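Local coordinates for pancreatic lipase related protein 2 (Equus caballus, PDB 1W52) that probably hydrolyses triacylglycerols and galactolipids, releasing fatty acids, as a secreted lipase of the alpha/beta hydrolase superfamily with a C-terminal PLAT domain, at residues S339-V344 with D388-F393; R343-L348 with R421-S426; T37-Y42 with I104-S109. One frame throughout, in Å; residues are numbered along the deposited sequence.

Contact 1 (S339-V344 with D388-F393); sequences SWRYRV and DVDVNF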
loop_
_atom_site.group_PDB
_atom_site.type_symbol
_atom_site.label_atom_id
_atom_site.label_comp_id
_atom_site.label_asym_id
_atom_site.label_seq_id
_atom_site.Cartn_x
_atom_site.Cartn_y
_atom_site.Cartn_z
ATOM N N SER A 339 6.838 0.215 -9.955
ATOM C CA SER A 339 8.196 0.628 -10.180
ATOM C C SER A 339 9.094 -0.520 -9.774
ATOM O O SER A 339 8.804 -1.279 -8.847
ATOM C CB SER A 339 8.551 1.861 -9.364
ATOM O OG SER A 339 9.894 1.781 -8.840
ATOM N N TRP A 340 10.203 -0.646 -10.462
ATOM C CA TRP A 340 11.155 -1.634 -10.088
ATOM C C TRP A 340 12.432 -0.953 -9.718
ATOM O O TRP A 340 12.750 0.104 -10.225
ATOM C CB TRP A 340 11.350 -2.539 -11.256
ATOM C CG TRP A 340 10.281 -3.534 -11.333
ATOM C CD1 TRP A 340 10.311 -4.751 -10.786
ATOM C CD2 TRP A 340 9.003 -3.412 -11.984
ATOM N NE1 TRP A 340 9.141 -5.417 -11.050
ATOM C CE2 TRP A 340 8.325 -4.622 -11.800
ATOM C CE3 TRP A 340 8.368 -2.405 -12.693
ATOM C CZ2 TRP A 340 7.038 -4.878 -12.312
ATOM C CZ3 TRP A 340 7.041 -2.668 -13.235
ATOM C CH2 TRP A 340 6.417 -3.892 -13.035
ATOM N N ARG A 341 13.190 -1.553 -8.839
ATOM C CA ARG A 341 14.331 -0.867 -8.327
ATOM C C ARG A 341 15.584 -1.521 -8.839
ATOM O O ARG A 341 15.702 -2.748 -8.857
ATOM C CB ARG A 341 14.326 -0.912 -6.833
ATOM C CG ARG A 341 15.337 -0.040 -6.232
ATOM C CD ARG A 341 15.174 0.011 -4.752
ATOM N NE ARG A 341 15.918 1.055 -4.047
ATOM C CZ ARG A 341 15.628 2.343 -4.108
ATOM N NH1 ARG A 341 14.619 2.777 -4.900
ATOM N NH2 ARG A 341 16.349 3.203 -3.358
ATOM N N TYR A 342 16.530 -0.680 -9.236
ATOM C CA TYR A 342 17.808 -1.105 -9.762
ATOM C C TYR A 342 18.887 -0.335 -9.047
ATOM O O TYR A 342 18.655 0.789 -8.652
ATOM C CB TYR A 342 17.814 -0.821 -11.247
ATOM C CG TYR A 342 16.774 -1.635 -12.009
ATOM C CD1 TYR A 342 15.543 -1.099 -12.276
ATOM C CD2 TYR A 342 17.039 -2.948 -12.472
ATOM C CE1 TYR A 342 14.568 -1.821 -12.989
ATOM C CE2 TYR A 342 16.064 -3.687 -13.187
ATOM C CZ TYR A 342 14.819 -3.107 -13.450
ATOM O OH TYR A 342 13.795 -3.756 -14.147
ATOM N N ARG A 343 20.044 -0.934 -8.806
ATOM C CA ARG A 343 21.224 -0.138 -8.389
ATOM C C ARG A 343 22.148 0.205 -9.574
ATOM O O ARG A 343 22.312 -0.611 -10.497
ATOM C CB ARG A 343 22.052 -0.859 -7.366
ATOM C CG ARG A 343 23.235 -0.062 -6.980
ATOM C CD ARG A 343 23.912 -0.598 -5.762
ATOM N NE ARG A 343 23.037 -0.539 -4.605
ATOM C CZ ARG A 343 23.355 -0.945 -3.383
ATOM N NH1 ARG A 343 24.548 -1.472 -3.107
ATOM N NH2 ARG A 343 22.468 -0.817 -2.415
ATOM N N VAL A 344 22.742 1.405 -9.536
ATOM C CA VAL A 344 23.593 1.910 -10.632
ATOM C C VAL A 344 24.871 2.548 -10.102
ATOM O O VAL A 344 24.856 3.639 -9.528
ATOM C CB VAL A 344 22.881 2.904 -11.550
ATOM C CG1 VAL A 344 23.873 3.603 -12.351
ATOM C CG2 VAL A 344 21.901 2.199 -12.499
ATOM N N ASP A 388 20.693 4.121 -6.250
ATOM C CA ASP A 388 19.543 3.268 -6.497
ATOM C C ASP A 388 18.463 4.056 -7.181
ATOM O O ASP A 388 18.308 5.212 -6.899
ATOM C CB ASP A 388 19.089 2.685 -5.169
ATOM C CG ASP A 388 20.136 1.737 -4.592
ATOM O OD1 ASP A 388 20.712 1.003 -5.431
ATOM O OD2 ASP A 388 20.480 1.645 -3.383
ATOM N N VAL A 389 17.752 3.463 -8.117
ATOM C CA VAL A 389 16.783 4.227 -8.884
ATOM C C VAL A 389 15.496 3.433 -9.171
ATOM O O VAL A 389 15.483 2.243 -9.008
ATOM C CB VAL A 389 17.401 4.776 -10.209
ATOM C CG1 VAL A 389 18.721 5.483 -9.945
ATOM C CG2 VAL A 389 17.542 3.678 -11.289
ATOM N N ASP A 390 14.422 4.090 -9.608
ATOM C CA ASP A 390 13.120 3.439 -9.662
ATOM C C ASP A 390 12.583 3.456 -11.080
ATOM O O ASP A 390 12.405 4.519 -11.665
ATOM C CB ASP A 390 12.158 4.108 -8.682
ATOM C CG ASP A 390 12.638 3.993 -7.240
ATOM O OD1 ASP A 390 12.807 2.858 -6.777
ATOM O OD2 ASP A 390 12.894 4.960 -6.489
ATOM N N VAL A 391 12.336 2.278 -11.647
ATOM C CA VAL A 391 11.941 2.187 -13.048
ATOM C C VAL A 391 10.438 1.971 -13.171
ATOM O O VAL A 391 9.961 0.865 -13.066
ATOM C CB VAL A 391 12.780 1.098 -13.864
ATOM C CG1 VAL A 391 12.281 0.965 -15.304
ATOM C CG2 VAL A 391 14.295 1.457 -13.896
ATOM N N ASN A 392 9.720 3.044 -13.461
ATOM C CA ASN A 392 8.275 3.043 -13.461
ATOM C C ASN A 392 7.681 2.068 -14.433
ATOM O O ASN A 392 6.505 2.156 -14.739
ATOM C CB ASN A 392 7.741 4.439 -13.795
ATOM C CG ASN A 392 8.338 5.520 -12.905
ATOM O OD1 ASN A 392 8.170 5.502 -11.677
ATOM N ND2 ASN A 392 9.070 6.456 -13.524
ATOM N N PHE A 393 8.483 1.160 -14.957
ATOM C CA PHE A 393 7.967 0.130 -15.847
ATOM C C PHE A 393 8.872 -1.069 -15.983
ATOM O O PHE A 393 10.026 -1.101 -15.544
ATOM C CB PHE A 393 7.685 0.688 -17.246
ATOM C CG PHE A 393 8.925 0.889 -18.084
ATOM C CD1 PHE A 393 9.001 0.354 -19.368
ATOM C CD2 PHE A 393 10.011 1.632 -17.590
ATOM C CE1 PHE A 393 10.131 0.549 -20.139
ATOM C CE2 PHE A 393 11.140 1.828 -18.347
ATOM C CZ PHE A 393 11.207 1.295 -19.627
#

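Contact 2 (R343-L348 with R421-S426); sequences RVSITL and RITVQS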
loop_
_atom_site.group_PDB
_atom_site.type_symbol
_atom_site.label_atom_id
_atom_site.label_comp_id
_atom_site.label_asym_id
_atom_site.label_seq_id
_atom_site.Cartn_x
_atom_site.Cartn_y
_atom_site.Cartn_z
ATOM N N ARG A 343 20.044 -0.934 -8.806
ATOM C CA ARG A 343 21.224 -0.138 -8.389
ATOM C C ARG A 343 22.148 0.205 -9.574
ATOM O O ARG A 343 22.312 -0.611 -10.497
ATOM C CB ARG A 343 22.052 -0.859 -7.366
ATOM C CG ARG A 343 23.235 -0.062 -6.980
ATOM C CD ARG A 343 23.912 -0.598 -5.762
ATOM N NE ARG A 343 23.037 -0.539 -4.605
ATOM C CZ ARG A 343 23.355 -0.945 -3.383
ATOM N NH1 ARG A 343 24.548 -1.472 -3.107
ATOM N NH2 ARG A 343 22.468 -0.817 -2.415
ATOM N N VAL A 344 22.742 1.405 -9.536
ATOM C CA VAL A 344 23.593 1.910 -10.632
ATOM C C VAL A 344 24.871 2.548 -10.102
ATOM O O VAL A 344 24.856 3.639 -9.528
ATOM C CB VAL A 344 22.881 2.904 -11.550
ATOM C CG1 VAL A 344 23.873 3.603 -12.351
ATOM C CG2 VAL A 344 21.901 2.199 -12.499
ATOM N N SER A 345 25.975 1.834 -10.311
ATOM C CA SER A 345 27.303 2.338 -10.000
ATOM C C SER A 345 27.942 2.904 -11.243
ATOM O O SER A 345 27.656 2.445 -12.363
ATOM C CB SER A 345 28.204 1.243 -9.436
ATOM O OG SER A 345 27.485 0.398 -8.548
ATOM N N ILE A 346 28.788 3.916 -11.011
ATOM C CA ILE A 346 29.662 4.512 -12.020
ATOM C C ILE A 346 30.975 4.933 -11.328
ATOM O O ILE A 346 30.965 5.761 -10.426
ATOM C CB ILE A 346 28.938 5.683 -12.766
ATOM C CG1 ILE A 346 28.025 5.094 -13.869
ATOM C CG2 ILE A 346 29.941 6.637 -13.368
ATOM C CD1 ILE A 346 27.142 6.061 -14.686
ATOM N N THR A 347 32.072 4.278 -11.721
ATOM C CA THR A 347 33.442 4.652 -11.353
ATOM C C THR A 347 34.032 5.483 -12.480
ATOM O O THR A 347 33.909 5.126 -13.661
ATOM C CB THR A 347 34.325 3.391 -11.130
ATOM O OG1 THR A 347 34.101 2.844 -9.827
ATOM C CG2 THR A 347 35.817 3.747 -11.117
ATOM N N LEU A 348 34.691 6.579 -12.118
ATOM C CA LEU A 348 35.118 7.552 -13.119
ATOM C C LEU A 348 36.449 7.189 -13.755
ATOM O O LEU A 348 37.055 6.167 -13.431
ATOM C CB LEU A 348 35.149 8.965 -12.523
ATOM C CG LEU A 348 33.751 9.579 -12.353
ATOM C CD1 LEU A 348 33.882 10.974 -11.806
ATOM C CD2 LEU A 348 32.920 9.600 -13.658
ATOM N N ARG A 421 33.783 1.884 -15.609
ATOM C CA ARG A 421 32.737 0.888 -15.398
ATOM C C ARG A 421 31.427 1.488 -14.833
ATOM O O ARG A 421 31.427 2.526 -14.167
ATOM C CB ARG A 421 33.287 -0.286 -14.551
ATOM C CG ARG A 421 34.480 -1.021 -15.236
ATOM C CD ARG A 421 35.096 -2.200 -14.483
ATOM N NE ARG A 421 36.451 -2.490 -14.968
ATOM C CZ ARG A 421 37.145 -3.598 -14.710
ATOM N NH1 ARG A 421 36.635 -4.569 -13.960
ATOM N NH2 ARG A 421 38.368 -3.738 -15.210
ATOM N N ILE A 422 30.323 0.821 -15.188
ATOM C CA ILE A 422 28.956 1.130 -14.751
ATOM C C ILE A 422 28.258 -0.158 -14.249
ATOM O O ILE A 422 27.452 -0.767 -14.971
ATOM C CB ILE A 422 28.105 1.732 -15.924
ATOM C CG1 ILE A 422 28.764 2.981 -16.512
ATOM C CG2 ILE A 422 26.660 2.049 -15.472
ATOM C CD1 ILE A 422 27.978 3.587 -17.675
ATOM N N THR A 423 28.569 -0.583 -13.025
ATOM C CA THR A 423 27.844 -1.690 -12.390
ATOM C C THR A 423 26.325 -1.393 -12.389
ATOM O O THR A 423 25.880 -0.490 -11.686
ATOM C CB THR A 423 28.357 -1.899 -10.924
ATOM O OG1 THR A 423 29.754 -2.220 -10.906
ATOM C CG2 THR A 423 27.695 -3.076 -10.270
ATOM N N VAL A 424 25.545 -2.113 -13.197
ATOM C CA VAL A 424 24.076 -2.095 -13.056
ATOM C C VAL A 424 23.676 -3.138 -11.972
ATOM O O VAL A 424 24.559 -3.815 -11.417
ATOM C CB VAL A 424 23.366 -2.331 -14.434
ATOM C CG1 VAL A 424 22.203 -3.344 -14.350
ATOM C CG2 VAL A 424 22.881 -1.044 -14.972
ATOM N N GLN A 425 22.378 -3.237 -11.640
ATOM C CA GLN A 425 21.858 -4.334 -10.791
ATOM C C GLN A 425 20.327 -4.351 -10.612
ATOM O O GLN A 425 19.698 -3.306 -10.589
ATOM C CB GLN A 425 22.499 -4.279 -9.403
ATOM C CG GLN A 425 22.190 -5.481 -8.564
ATOM C CD GLN A 425 23.009 -5.521 -7.316
ATOM O OE1 GLN A 425 22.846 -6.425 -6.511
ATOM N NE2 GLN A 425 23.898 -4.544 -7.143
ATOM N N SER A 426 19.749 -5.542 -10.460
ATOM C CA SER A 426 18.328 -5.673 -10.121
ATOM C C SER A 426 18.082 -5.838 -8.631
ATOM O O SER A 426 18.965 -6.249 -7.880
ATOM C CB SER A 426 17.670 -6.831 -10.829
ATOM O OG SER A 426 16.280 -6.740 -10.632
#

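Contact 3 (T37-Y42 with I104-S109); sequences TRFLLY and ISVDWS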
loop_
_atom_site.group_PDB
_atom_site.type_symbol
_atom_site.label_atom_id
_atom_site.label_comp_id
_atom_site.label_asym_id
_atom_site.label_seq_id
_atom_site.Cartn_x
_atom_site.Cartn_y
_atom_site.Cartn_z
ATOM N N THR A 37 -25.837 -1.282 6.934
ATOM C CA THR A 37 -24.706 -2.117 6.481
ATOM C C THR A 37 -25.195 -3.111 5.450
ATOM O O THR A 37 -26.223 -3.757 5.650
ATOM C CB THR A 37 -24.146 -2.920 7.615
ATOM O OG1 THR A 37 -23.848 -2.059 8.695
ATOM C CG2 THR A 37 -22.830 -3.542 7.245
ATOM N N ARG A 38 -24.454 -3.304 4.381
ATOM C CA ARG A 38 -24.980 -4.120 3.305
ATOM C C ARG A 38 -23.849 -4.907 2.668
ATOM O O ARG A 38 -22.949 -4.322 2.077
ATOM C CB ARG A 38 -25.660 -3.237 2.252
ATOM C CG ARG A 38 -27.053 -2.715 2.588
ATOM C CD ARG A 38 -27.887 -2.463 1.325
ATOM N NE ARG A 38 -27.030 -2.037 0.219
ATOM C CZ ARG A 38 -27.302 -2.195 -1.084
ATOM N NH1 ARG A 38 -28.432 -2.752 -1.510
ATOM N NH2 ARG A 38 -26.428 -1.761 -1.984
ATOM N N PHE A 39 -23.917 -6.232 2.776
ATOM C CA PHE A 39 -22.916 -7.139 2.207
ATOM C C PHE A 39 -23.214 -7.490 0.755
ATOM O O PHE A 39 -24.255 -8.023 0.456
ATOM C CB PHE A 39 -22.930 -8.387 3.041
ATOM C CG PHE A 39 -22.604 -8.138 4.480
ATOM C CD1 PHE A 39 -21.333 -7.788 4.834
ATOM C CD2 PHE A 39 -23.570 -8.271 5.465
ATOM C CE1 PHE A 39 -21.014 -7.564 6.143
ATOM C CE2 PHE A 39 -23.262 -8.073 6.816
ATOM C CZ PHE A 39 -21.979 -7.704 7.155
ATOM N N LEU A 40 -22.321 -7.150 -0.162
ATOM C CA LEU A 40 -22.593 -7.348 -1.591
ATOM C C LEU A 40 -21.652 -8.378 -2.164
ATOM O O LEU A 40 -20.426 -8.215 -2.084
ATOM C CB LEU A 40 -22.409 -6.085 -2.379
ATOM C CG LEU A 40 -22.889 -4.826 -1.682
ATOM C CD1 LEU A 40 -22.770 -3.712 -2.640
ATOM C CD2 LEU A 40 -24.327 -4.958 -1.198
ATOM N N LEU A 41 -22.233 -9.438 -2.746
ATOM C CA LEU A 41 -21.466 -10.661 -3.025
ATOM C C LEU A 41 -21.110 -10.839 -4.497
ATOM O O LEU A 41 -21.965 -10.885 -5.358
ATOM C CB LEU A 41 -22.171 -11.911 -2.486
ATOM C CG LEU A 41 -21.367 -13.226 -2.527
ATOM C CD1 LEU A 41 -19.876 -13.063 -2.391
ATOM C CD2 LEU A 41 -21.782 -14.116 -1.412
ATOM N N TYR A 42 -19.818 -10.901 -4.742
ATOM C CA TYR A 42 -19.280 -11.096 -6.047
ATOM C C TYR A 42 -18.479 -12.401 -5.982
ATOM O O TYR A 42 -17.793 -12.673 -5.003
ATOM C CB TYR A 42 -18.368 -9.936 -6.405
ATOM C CG TYR A 42 -19.041 -8.589 -6.666
ATOM C CD1 TYR A 42 -19.474 -8.263 -7.941
ATOM C CD2 TYR A 42 -19.170 -7.601 -5.655
ATOM C CE1 TYR A 42 -20.062 -7.000 -8.209
ATOM C CE2 TYR A 42 -19.764 -6.336 -5.918
ATOM C CZ TYR A 42 -20.206 -6.045 -7.198
ATOM O OH TYR A 42 -20.794 -4.837 -7.522
ATOM N N ILE A 104 -16.716 -10.079 -1.072
ATOM C CA ILE A 104 -17.794 -9.208 -0.592
ATOM C C ILE A 104 -17.303 -7.782 -0.284
ATOM O O ILE A 104 -16.262 -7.580 0.371
ATOM C CB ILE A 104 -18.456 -9.760 0.707
ATOM C CG1 ILE A 104 -18.833 -11.246 0.591
ATOM C CG2 ILE A 104 -19.671 -8.915 1.077
ATOM C CD1 ILE A 104 -18.909 -11.931 1.943
ATOM N N SER A 105 -18.100 -6.817 -0.741
ATOM C CA SER A 105 -17.883 -5.402 -0.525
ATOM C C SER A 105 -18.852 -5.020 0.559
ATOM O O SER A 105 -20.035 -5.276 0.432
ATOM C CB SER A 105 -18.170 -4.647 -1.819
ATOM O OG SER A 105 -18.280 -3.245 -1.598
ATOM N N VAL A 106 -18.341 -4.476 1.654
ATOM C CA VAL A 106 -19.163 -4.106 2.800
ATOM C C VAL A 106 -19.571 -2.632 2.679
ATOM O O VAL A 106 -18.788 -1.742 3.009
ATOM C CB VAL A 106 -18.405 -4.318 4.108
ATOM C CG1 VAL A 106 -19.259 -3.858 5.303
ATOM C CG2 VAL A 106 -17.979 -5.780 4.266
ATOM N N ASP A 107 -20.779 -2.369 2.189
ATOM C CA ASP A 107 -21.235 -0.999 2.019
ATOM C C ASP A 107 -21.944 -0.500 3.252
ATOM O O ASP A 107 -22.993 -1.003 3.588
ATOM C CB ASP A 107 -22.194 -0.894 0.848
ATOM C CG ASP A 107 -22.850 0.489 0.749
ATOM O OD1 ASP A 107 -23.694 0.785 1.581
ATOM O OD2 ASP A 107 -22.604 1.343 -0.115
ATOM N N TRP A 108 -21.388 0.502 3.926
ATOM C CA TRP A 108 -22.079 1.127 5.060
ATOM C C TRP A 108 -22.151 2.622 4.890
ATOM O O TRP A 108 -22.078 3.365 5.858
ATOM C CB TRP A 108 -21.412 0.787 6.375
ATOM C CG TRP A 108 -20.012 1.174 6.461
ATOM C CD1 TRP A 108 -18.988 0.691 5.724
ATOM C CD2 TRP A 108 -19.436 2.105 7.383
ATOM N NE1 TRP A 108 -17.798 1.256 6.127
ATOM C CE2 TRP A 108 -18.045 2.131 7.144
ATOM C CE3 TRP A 108 -19.955 2.927 8.384
ATOM C CZ2 TRP A 108 -17.171 2.929 7.865
ATOM C CZ3 TRP A 108 -19.072 3.717 9.113
ATOM C CH2 TRP A 108 -17.698 3.707 8.847
ATOM N N SER A 109 -22.329 3.029 3.642
ATOM C CA SER A 109 -22.236 4.416 3.220
ATOM C C SER A 109 -22.984 5.387 4.109
ATOM O O SER A 109 -22.412 6.353 4.648
ATOM C CB SER A 109 -22.767 4.551 1.795
ATOM O OG SER A 109 -23.917 3.761 1.605
#

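Contact 1 (S339-V344 with D388-F393)
With CG anti to the backbone N (chi1 -170°) and the chain extended from there to NE, R341 reaches along its own face of the strand pair toward D390 and D388. D390 answers with CG anti to its carbonyl carbon (chi1 -62°), and R341 NH1 meets D390 OD1 at 2.6 Å in a salt bridge whose hydrogen bond is weak because it is bent. The two flat groups are turned 31° apart. D388 CB lies over one face of the same guanidinium, 3.3 Å from R341 NH2, while the R341 NH2 group also makes a weak bond to F293 O. The carboxylate of D388 serves R343 instead: R343 NE donates to the syn lone pair of D388 OD1 at 2.9 Å, nearly in the guanidinium plane. On the other face, which carries W340, Y342, V389 and V391, the ring of Y342 brings CD1 to 3.3 Å from V391 CG2. Backbone bonds tie W340 to V391 and Y342 to V389 in both directions; V391 N to W340 O measures 2.6 Å. Such alternation of side chains between two faces is that of an antiparallel strand pair, here in the PLAT domain, a beta-sandwich.

Contact 2 (R343-L348 with R421-S426)
S345 N donates to T423 O at 2.7 Å, an almost straight bond. It is the shortest of three backbone bonds between two antiparallel segments of the PLAT domain, a beta-sandwich fold. T347 N reaches R421 O at 3.1 Å on one side of it, and R343 N reaches Q425 O on the other at 3.0 Å. V344 CA and I346 CA also direct C-H groups at T423 O and R421 O, while I422 CA does the same to S345 O.

The side chains sort by alternation. V344, I346, I422 and V424 form the apolar side, where I346 and I422 lie side by side and point the same way, I346 CG1 meeting I422 CG1 at 3.5 Å. Both put CG1 anti to the carbonyl carbon, which places the two CG1 atoms next to each other. F435 of strand 435-436 also touches I422 and V424. An alanine in place of I422 would probably open a gap beside CG1 and CD1 of I346 and beside F435.

On the other side R343 and Q425 run alongside each other, their CB atoms 4.0 Å apart, with the guanidinium and amide planes 70° apart; the charged end of R343 is engaged by D388. T347 OG1 turns to S383 O, a hydrogen bond to a third part of the chain. Between R343 and T347, S345 packs against T423 without a side-chain hydrogen bond: S345 OG sits beside the backbone N of its own residue and rests 3.4 Å from T423 CB.

Contact 3 (T37-Y42 with I104-S109)
F39, L41, I104 and V106 supply the apolar contacts, all on one face of an antiparallel strand pair. The ring of F39 lies alongside V106 and turns its edge to it, F39 CD1 standing 4.0 Å from V106 CG2. I104 CG2 approaches near the plane of the same ring and packs on F39 CB at 3.8 Å. Further on, L41 CD1 meets I104 CG1 at 3.6 Å, the two side chains crossing at a slant. Helix 116-141 packs on this face through T130 and L133, which touch F39.

Backbone bonds join the strands in two reciprocal pairs: L40 with S105, both at 3.0 Å, and R38 with D107, where R38 N to D107 O is weak and D107 N to R38 O is sound. They belong to the central mixed sheet of the alpha/beta hydrolase fold, in which strand 102-107 lies between antiparallel strand 38-43 and parallel strand 72-76.

The other face is mixed: R38 and D107 share it with L40 and S105, and L40 CD2 lies over one face of the R38 guanidinium, toward its rim. R38 and D107 form no salt bridge, R38 NE lying 4.6 Å from D107 OD1; R38 NH2 bridges E84 instead. With CG anti to the backbone N (chi1 172°), D107 receives S109 OG on OD1 at 3.0 Å, from the syn side, together with a weak bond from S109 N. D107 OD2 accepts from G83 N.

In the fold
Contacts 1 and 2 share R343 and V344 of strand 340-344. The chain there has 388-393 along one edge and 421-426 along the other, the second pairing running on past the strand's end. Their centres are 13 Å apart, and they touch where Y342 CB packs 3.2 Å from Q425 O. Contact 3 belongs to the lipase domain on the opposite side of the chain's centre, its own centre about 38 Å from that of contact 1 and about 50 Å from that of contact 2. It alone approaches the catalytic machinery: the side chain of W108 lies about 8 Å from that of S154, the predicted nucleophile, and about 10 Å from a bound detergent molecule. Contacts 1 and 2 lie away from the annotated sites.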